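Local coordinates for perosamine synthetase (Caulobacter crescentus, PDB 3BN1), which transfers the amino group of L-glutamate to GDP-4-keto-6-deoxy-D-mannose with the help of pyridoxal 5'-phosphate, yielding GDP-perosamine for O-antigen synthesis, at the interface of chains A and B. Coordinates in Å, arbitrary orientation; residue numbers count along the deposited sequence, not the author numbering. Chains: chain A/B, Perosamine synthetase.

The interface of chains A and B. Residues chain A 321, 325-327; chain B 223-225.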
ATOM      1  N   HIS A 321      -9.325  -7.417  20.528  1.00 12.46           N
ATOM      2  CA  HIS A 321     -10.714  -7.232  20.963  1.00 10.93           C
ATOM      3  C   HIS A 321     -11.549  -7.860  19.902  1.00 12.25           C
ATOM      4  O   HIS A 321     -11.314  -7.585  18.725  1.00  9.69           O
ATOM      5  CB  HIS A 321     -11.133  -5.739  21.031  1.00  9.90           C
ATOM      6  CG  HIS A 321     -10.323  -4.933  21.984  1.00 16.97           C
ATOM      7  ND1 HIS A 321      -9.881  -5.438  23.189  1.00 66.20           N
ATOM      8  CD2 HIS A 321      -9.822  -3.678  21.891  1.00 27.97           C
ATOM      9  CE1 HIS A 321      -9.135  -4.534  23.798  1.00 30.81           C
ATOM     10  NE2 HIS A 321      -9.100  -3.449  23.043  1.00 28.03           N
ATOM     11  N   ILE A 325     -17.240  -6.164  19.253  1.00  4.77           N
ATOM     12  CA  ILE A 325     -17.369  -5.312  20.433  1.00 17.81           C
ATOM     13  C   ILE A 325     -16.778  -3.964  20.094  1.00 44.81           C
ATOM     14  O   ILE A 325     -16.748  -3.100  20.942  1.00 14.45           O
ATOM     15  CB  ILE A 325     -16.772  -5.818  21.770  1.00 19.61           C
ATOM     16  CG1 ILE A 325     -15.248  -5.787  21.734  1.00 21.66           C
ATOM     17  CG2 ILE A 325     -17.185  -7.225  22.055  1.00 15.70           C
ATOM     18  CD1 ILE A 325     -14.548  -6.043  23.139  1.00 12.72           C
ATOM     19  N   MET A 326     -16.321  -3.767  18.866  1.00 16.16           N
ATOM     20  CA  MET A 326     -15.808  -2.450  18.539  1.00  7.40           C
ATOM     21  C   MET A 326     -16.766  -1.757  17.579  1.00 22.51           C
ATOM     22  O   MET A 326     -17.476  -2.449  16.882  1.00 18.05           O
ATOM     23  CB  MET A 326     -14.377  -2.520  18.017  1.00 13.35           C
ATOM     24  CG  MET A 326     -13.410  -2.943  19.097  1.00 14.17           C
ATOM     25  SD  MET A 326     -11.758  -2.920  18.519  1.00 12.30           S
ATOM     26  CE  MET A 326     -11.743  -4.221  17.307  1.00 13.78           C
ATOM     27  N   PRO A 327     -16.766  -0.416  17.511  1.00 14.71           N
ATOM     28  CA  PRO A 327     -17.734   0.299  16.686  1.00  9.93           C
ATOM     29  C   PRO A 327     -17.950  -0.173  15.258  1.00 15.81           C
ATOM     30  O   PRO A 327     -19.078  -0.307  14.785  1.00 15.44           O
ATOM     31  CB  PRO A 327     -17.207   1.728  16.705  1.00  6.46           C
ATOM     32  CG  PRO A 327     -16.554   1.839  18.071  1.00 10.80           C
ATOM     33  CD  PRO A 327     -15.993   0.496  18.373  1.00 13.13           C
TER
ATOM     34  N   TYR B 223      -5.165  -0.231  20.449  1.00 14.33           N
ATOM     35  CA  TYR B 223      -5.924  -1.482  20.324  1.00 21.59           C
ATOM     36  C   TYR B 223      -7.425  -1.320  20.090  1.00 13.15           C
ATOM     37  O   TYR B 223      -8.159  -2.300  19.878  1.00 22.75           O
ATOM     38  CB  TYR B 223      -5.624  -2.504  21.434  1.00 10.98           C
ATOM     39  CG  TYR B 223      -4.136  -2.684  21.685  1.00 10.41           C
ATOM     40  CD1 TYR B 223      -3.262  -3.108  20.655  1.00 12.19           C
ATOM     41  CD2 TYR B 223      -3.579  -2.357  22.925  1.00 13.38           C
ATOM     42  CE1 TYR B 223      -1.877  -3.209  20.866  1.00 18.53           C
ATOM     43  CE2 TYR B 223      -2.184  -2.472  23.141  1.00 15.94           C
ATOM     44  CZ  TYR B 223      -1.355  -2.884  22.112  1.00 22.49           C
ATOM     45  OH  TYR B 223       0.004  -2.977  22.311  1.00 24.02           O
ATOM     46  N   TRP B 224      -7.873  -0.077  20.099  1.00  7.63           N
ATOM     47  CA  TRP B 224      -9.283   0.195  19.933  1.00  5.72           C
ATOM     48  C   TRP B 224      -9.477   0.872  18.587  1.00  7.73           C
ATOM     49  O   TRP B 224      -8.847   1.899  18.285  1.00 12.42           O
ATOM     50  CB  TRP B 224      -9.704   1.156  21.008  1.00 13.51           C
ATOM     51  CG  TRP B 224     -11.129   1.279  20.979  1.00  8.44           C
ATOM     52  CD1 TRP B 224     -11.849   2.324  20.534  1.00 27.15           C
ATOM     53  CD2 TRP B 224     -12.059   0.327  21.508  1.00 10.90           C
ATOM     54  NE1 TRP B 224     -13.187   2.077  20.713  1.00 12.99           N
ATOM     55  CE2 TRP B 224     -13.340   0.864  21.337  1.00 12.70           C
ATOM     56  CE3 TRP B 224     -11.918  -0.920  22.129  1.00 17.40           C
ATOM     57  CZ2 TRP B 224     -14.501   0.158  21.694  1.00  9.17           C
ATOM     58  CZ3 TRP B 224     -13.034  -1.582  22.554  1.00 13.12           C
ATOM     59  CH2 TRP B 224     -14.330  -1.073  22.291  1.00 14.29           C
ATOM     60  N   PHE B 225     -10.389   0.315  17.795  1.00 15.68           N
ATOM     61  CA  PHE B 225     -10.665   0.813  16.446  1.00 13.01           C
ATOM     62  C   PHE B 225     -12.068   1.390  16.234  1.00  7.86           C
ATOM     63  O   PHE B 225     -13.004   0.659  16.070  1.00 10.41           O
ATOM     64  CB  PHE B 225     -10.446  -0.328  15.463  1.00 13.33           C
ATOM     65  CG  PHE B 225      -9.046  -0.876  15.504  1.00  7.97           C
ATOM     66  CD1 PHE B 225      -8.602  -1.559  16.619  1.00 13.44           C
ATOM     67  CD2 PHE B 225      -8.162  -0.576  14.470  1.00  7.00           C
ATOM     68  CE1 PHE B 225      -7.328  -2.012  16.688  1.00 10.13           C
ATOM     69  CE2 PHE B 225      -6.860  -1.067  14.494  1.00  9.38           C
ATOM     70  CZ  PHE B 225      -6.435  -1.755  15.632  1.00 14.60           C
TER
HETATM   71  O   HOH W   1      -7.813  -4.928  19.563  1.00  8.54           O
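The indole of B:Trp224 is laid against A:Met326, A:Pro327 and A:His321, and its broad, rigid surface makes this the tightly packed part of the patch. B:Trp224 belongs to a loop that one subunit of the homodimer extends over the other, and the two-fold axis repeats the contact with the chains exchanged. With CG anti to the backbone N (chi1 -172°), the indole is carried onto chain A. The flexible thioether chain of A:Met326 suits the flat partner: its CG lies over one face of the six-membered ring, 3.8 Å from the centroid, in a CH-pi contact offset toward the rim. A:Pro327, compact and stiff, sets its CD 3.7 Å from CZ2 of B:Trp224. The far corner of the indole, CH2, approaches the backbone O of A:Ile325 at 3.4 Å. A:His321 offers a flat face to the indole's CE3 edge, which meets it near CD2, 3.5 Å from CE3; the planes are 58° apart and the side chains cross at about a right angle.

The looser, watery side is confined to the backbone. B:Tyr223 contributes chiefly its carbonyl O, which water 1, 2.7 Å from that O, links to the backbone N of A:His321. Beyond CG, on the same side of the indole, the soft sulfur SD of A:Met326 has B:Phe225 alongside, the apolar ring's CD1 3.9 Å from SD. SD also accepts a weak hydrogen bond from the backbone N of B:Phe225, 3.6 Å long and 162° at the hydrogen.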